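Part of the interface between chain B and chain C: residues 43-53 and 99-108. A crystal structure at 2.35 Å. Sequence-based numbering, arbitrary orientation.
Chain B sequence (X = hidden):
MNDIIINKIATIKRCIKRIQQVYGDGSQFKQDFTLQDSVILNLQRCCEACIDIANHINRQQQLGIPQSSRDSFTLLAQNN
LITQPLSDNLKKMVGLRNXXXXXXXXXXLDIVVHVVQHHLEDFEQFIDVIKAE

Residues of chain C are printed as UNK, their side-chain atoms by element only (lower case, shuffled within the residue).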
# COMPACT_ATOMS: atom_id res chain seq x y z
N LEU B 43 -20.92 47.38 7.67
CA LEU B 43 -21.65 46.52 8.60
C LEU B 43 -21.00 45.15 8.69
O LEU B 43 -20.80 44.61 9.79
CB LEU B 43 -23.11 46.39 8.17
CG LEU B 43 -24.05 47.49 8.67
CD1 LEU B 43 -25.45 47.31 8.10
CD2 LEU B 43 -24.07 47.50 10.20
N GLN B 44 -20.65 44.57 7.54
CA GLN B 44 -19.98 43.28 7.52
C GLN B 44 -18.68 43.33 8.32
O GLN B 44 -18.40 42.44 9.13
CB GLN B 44 -19.71 42.85 6.08
CG GLN B 44 -18.80 41.65 5.95
CD GLN B 44 -18.65 41.20 4.52
OE1 GLN B 44 -19.48 40.45 4.01
NE2 GLN B 44 -17.59 41.67 3.86
N ARG B 45 -17.87 44.37 8.09
CA ARG B 45 -16.61 44.51 8.82
C ARG B 45 -16.85 44.64 10.32
O ARG B 45 -16.11 44.06 11.13
CB ARG B 45 -15.84 45.71 8.28
CG ARG B 45 -15.34 45.52 6.86
CD ARG B 45 -14.82 46.80 6.25
NE ARG B 45 -14.04 46.52 5.04
CZ ARG B 45 -13.61 47.43 4.16
NH1 ARG B 45 -13.89 48.71 4.37
NH2 ARG B 45 -12.90 47.05 3.11
N CYS B 46 -17.89 45.38 10.71
CA CYS B 46 -18.27 45.44 12.12
C CYS B 46 -18.64 44.05 12.64
O CYS B 46 -18.22 43.67 13.74
CB CYS B 46 -19.45 46.39 12.32
SG CYS B 46 -19.03 48.14 12.25
N CYS B 47 -19.42 43.29 11.87
CA CYS B 47 -19.81 41.96 12.31
C CYS B 47 -18.61 41.04 12.43
O CYS B 47 -18.48 40.30 13.41
CB CYS B 47 -20.84 41.37 11.35
SG CYS B 47 -22.49 42.10 11.46
N GLU B 48 -17.70 41.08 11.45
CA GLU B 48 -16.53 40.21 11.49
C GLU B 48 -15.62 40.58 12.65
O GLU B 48 -15.03 39.70 13.29
CB GLU B 48 -15.78 40.26 10.17
CG GLU B 48 -16.48 39.50 9.05
CD GLU B 48 -16.58 38.01 9.33
OE1 GLU B 48 -15.61 37.43 9.87
OE2 GLU B 48 -17.64 37.42 9.02
N ALA B 49 -15.50 41.87 12.96
CA ALA B 49 -14.70 42.26 14.11
C ALA B 49 -15.34 41.78 15.41
O ALA B 49 -14.63 41.34 16.33
CB ALA B 49 -14.51 43.78 14.12
N CYS B 50 -16.67 41.83 15.51
CA CYS B 50 -17.34 41.30 16.69
C CYS B 50 -17.19 39.79 16.79
O CYS B 50 -16.97 39.25 17.88
CB CYS B 50 -18.82 41.67 16.68
SG CYS B 50 -19.17 43.41 17.03
N ILE B 51 -17.33 39.10 15.66
CA ILE B 51 -17.20 37.65 15.65
C ILE B 51 -15.78 37.23 16.02
O ILE B 51 -15.58 36.25 16.75
CB ILE B 51 -17.64 37.09 14.28
CG1 ILE B 51 -19.14 37.30 14.10
CG2 ILE B 51 -17.27 35.62 14.14
CD1 ILE B 51 -19.61 37.14 12.68
N ASP B 52 -14.78 37.97 15.53
CA ASP B 52 -13.40 37.63 15.86
C ASP B 52 -13.14 37.76 17.35
O ASP B 52 -12.41 36.95 17.94
CB ASP B 52 -12.43 38.51 15.06
CG ASP B 52 -12.41 38.17 13.58
OD1 ASP B 52 -13.00 37.14 13.18
OD2 ASP B 52 -11.79 38.94 12.81
N ILE B 53 -13.71 38.79 17.98
CA ILE B 53 -13.62 38.92 19.44
C ILE B 53 -14.24 37.71 20.12
O ILE B 53 -13.66 37.12 21.03
CB ILE B 53 -14.29 40.23 19.90
CG1 ILE B 53 -13.46 41.44 19.47
CG2 ILE B 53 -14.53 40.21 21.40
CD1 ILE B 53 -14.26 42.72 19.45
N UNK C 99 -8.95 38.17 2.42
CA UNK C 99 -8.38 39.36 3.03
C UNK C 99 -9.44 40.44 3.22
O UNK C 99 -9.50 41.09 4.26
c UNK C 99 -6.58 41.11 2.80
c UNK C 99 -4.88 39.15 1.34
c UNK C 99 -7.18 39.86 2.20
c UNK C 99 -6.13 38.75 2.09
N UNK C 100 -10.32 40.62 2.22
CA UNK C 100 -11.32 41.67 2.30
C UNK C 100 -12.31 41.43 3.44
O UNK C 100 -12.77 42.38 4.09
c UNK C 100 -12.07 41.80 0.97
N UNK C 101 -12.65 40.17 3.71
CA UNK C 101 -13.68 39.87 4.70
C UNK C 101 -13.09 39.82 6.11
O UNK C 101 -13.67 40.36 7.06
c UNK C 101 -15.12 38.67 3.02
c UNK C 101 -15.36 38.15 5.45
c UNK C 101 -14.39 38.55 4.35
N UNK C 102 -11.93 39.18 6.27
CA UNK C 102 -11.39 38.94 7.60
C UNK C 102 -10.51 40.07 8.11
O UNK C 102 -10.55 40.39 9.30
c UNK C 102 -13.05 35.00 6.97
n UNK C 102 -12.60 36.06 7.62
c UNK C 102 -11.11 35.56 6.12
c UNK C 102 -10.61 37.62 7.62
n UNK C 102 -12.16 34.68 6.05
c UNK C 102 -11.38 36.44 7.11
N UNK C 103 -9.71 40.70 7.23
CA UNK C 103 -8.80 41.77 7.66
C UNK C 103 -8.70 42.78 6.51
O UNK C 103 -7.72 42.83 5.76
c UNK C 103 -7.43 41.22 8.06
c UNK C 103 -6.56 42.27 8.70
o UNK C 103 -7.10 43.25 9.27
o UNK C 103 -5.32 42.13 8.65
N UNK C 104 -9.73 43.63 6.41
CA UNK C 104 -9.87 44.49 5.24
C UNK C 104 -8.77 45.53 5.14
O UNK C 104 -8.44 45.98 4.04
c UNK C 104 -11.30 46.31 6.30
o UNK C 104 -11.52 49.41 9.06
c UNK C 104 -11.45 48.38 8.15
c UNK C 104 -11.12 48.66 6.84
c UNK C 104 -11.23 45.19 5.28
c UNK C 104 -11.04 47.63 5.93
c UNK C 104 -11.72 47.09 8.55
c UNK C 104 -11.64 46.06 7.62
N UNK C 105 -8.22 45.96 6.28
CA UNK C 105 -7.21 47.01 6.27
C UNK C 105 -5.96 46.62 5.49
O UNK C 105 -5.25 47.50 5.00
c UNK C 105 -7.73 48.43 8.34
o UNK C 105 -6.28 50.09 7.39
c UNK C 105 -6.82 47.39 7.70
n UNK C 105 -8.28 50.78 8.14
c UNK C 105 -7.36 49.84 7.92
N UNK C 106 -5.70 45.33 5.34
CA UNK C 106 -4.51 44.85 4.65
C UNK C 106 -4.75 44.61 3.16
O UNK C 106 -3.88 44.04 2.49
c UNK C 106 -2.38 44.83 6.77
c UNK C 106 -4.00 43.57 5.31
o UNK C 106 -2.47 45.75 7.62
c UNK C 106 -3.48 43.79 6.72
o UNK C 106 -1.44 44.75 5.96
N UNK C 107 -5.90 45.02 2.63
CA UNK C 107 -6.11 44.96 1.19
C UNK C 107 -5.14 45.91 0.49
O UNK C 107 -4.91 47.03 0.94
c UNK C 107 -10.01 44.90 0.80
c UNK C 107 -7.55 45.34 0.84
c UNK C 107 -8.41 43.09 0.17
c UNK C 107 -8.64 44.29 1.06
N UNK C 108 -4.56 45.44 -0.61
CA UNK C 108 -3.71 46.27 -1.44
C UNK C 108 -4.56 46.83 -2.57
O UNK C 108 -4.95 46.10 -3.49
c UNK C 108 -1.55 46.31 -2.78
c UNK C 108 -2.52 45.47 -1.97
o UNK C 108 -1.77 47.51 -3.00
n UNK C 108 -0.46 45.70 -3.21

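Chain B offers one face of a continuous helix, with B:Gln44, B:Arg45, B:Glu48 and B:Asp52 directed at chain C, where a helix ends and the chain turns.

Position 99 has four side-chain carbons, forked at the first, with one arm two carbons long, and its side chain is out of reach of the chain B stretch: C:Ile99. Position 100 carries a single carbon. Its side chain is not in contact, but its backbone O lies 4.4 Å from B:Arg45 NE, near the guanidinium plane; this is C:Ala100. Position 101 shows three carbons, one bearing the other two, and packs against the CG of B:Glu48 and the amide end of B:Gln44: C:Val101. Its CG1 is 4.0 Å from B:Glu48 CG and its CG2 4.0 Å from B:Gln44 NE2, while its backbone O comes within 3.5 Å of B:Glu48 CG.

Position 102 has one carbon leading to a five-membered ring of three carbons and two nitrogens, hence C:His102. B:Glu48 OE1 sits at the ring edge, 4.0 Å from C:His102 ND1, too far for a hydrogen bond; that carboxylate is satisfied elsewhere in the structure. Position 103 has two carbons, the second carrying two oxygens. It leaves helical phi/psi, and its CA-to-CB bond points away from chain B: C:Asp103.

Position 104 has one carbon, then a ring of six carbons bearing one oxygen, with the side chain of B:Arg45 over one face of the ring, and is C:Tyr104. B:Arg45 NE is 3.0 Å from C:Tyr104 CG over the ring face, and B:Arg45 CD makes a CH-pi contact, 3.6 Å from the ring centroid. The p rotamer, with chi1 at 75°, accompanies this placement.

Position 105 has three carbons, the third carrying one oxygen and one nitrogen, and touches nothing on the chain B stretch: C:Gln105. Position 106, three carbons ending in two oxygens, is also out of reach: C:Glu106. Position 107 has four carbons forked at the second and makes a light contact: C:Leu107, whose CD1 is 4.3 Å from B:Arg45 NH2. Position 108, two carbons with one oxygen and one nitrogen on the second, is C:Asn108, turned to local work as the N-cap of the following helix.

The contact buries 380 Å² without a hydrogen bond between the stretches. B:Arg45 contributes most, laid over an aromatic face while its NH1 is hydrogen-bonded elsewhere in the structure. C:Val101 fills in beside B:Glu48. The rule to read is that a polar helix face can pack without hydrogen bonds across the contact: the arginine lies over a tyrosine face with its CD and NE, a valine meets a glutamate CG, and several polar ends (B:Arg45 NH1, both B:Glu48 oxygens, B:Gln44 OE1 and NE2) are hydrogen-bonded elsewhere in the structure.

Chain C 99-108: IAVHDYQELN
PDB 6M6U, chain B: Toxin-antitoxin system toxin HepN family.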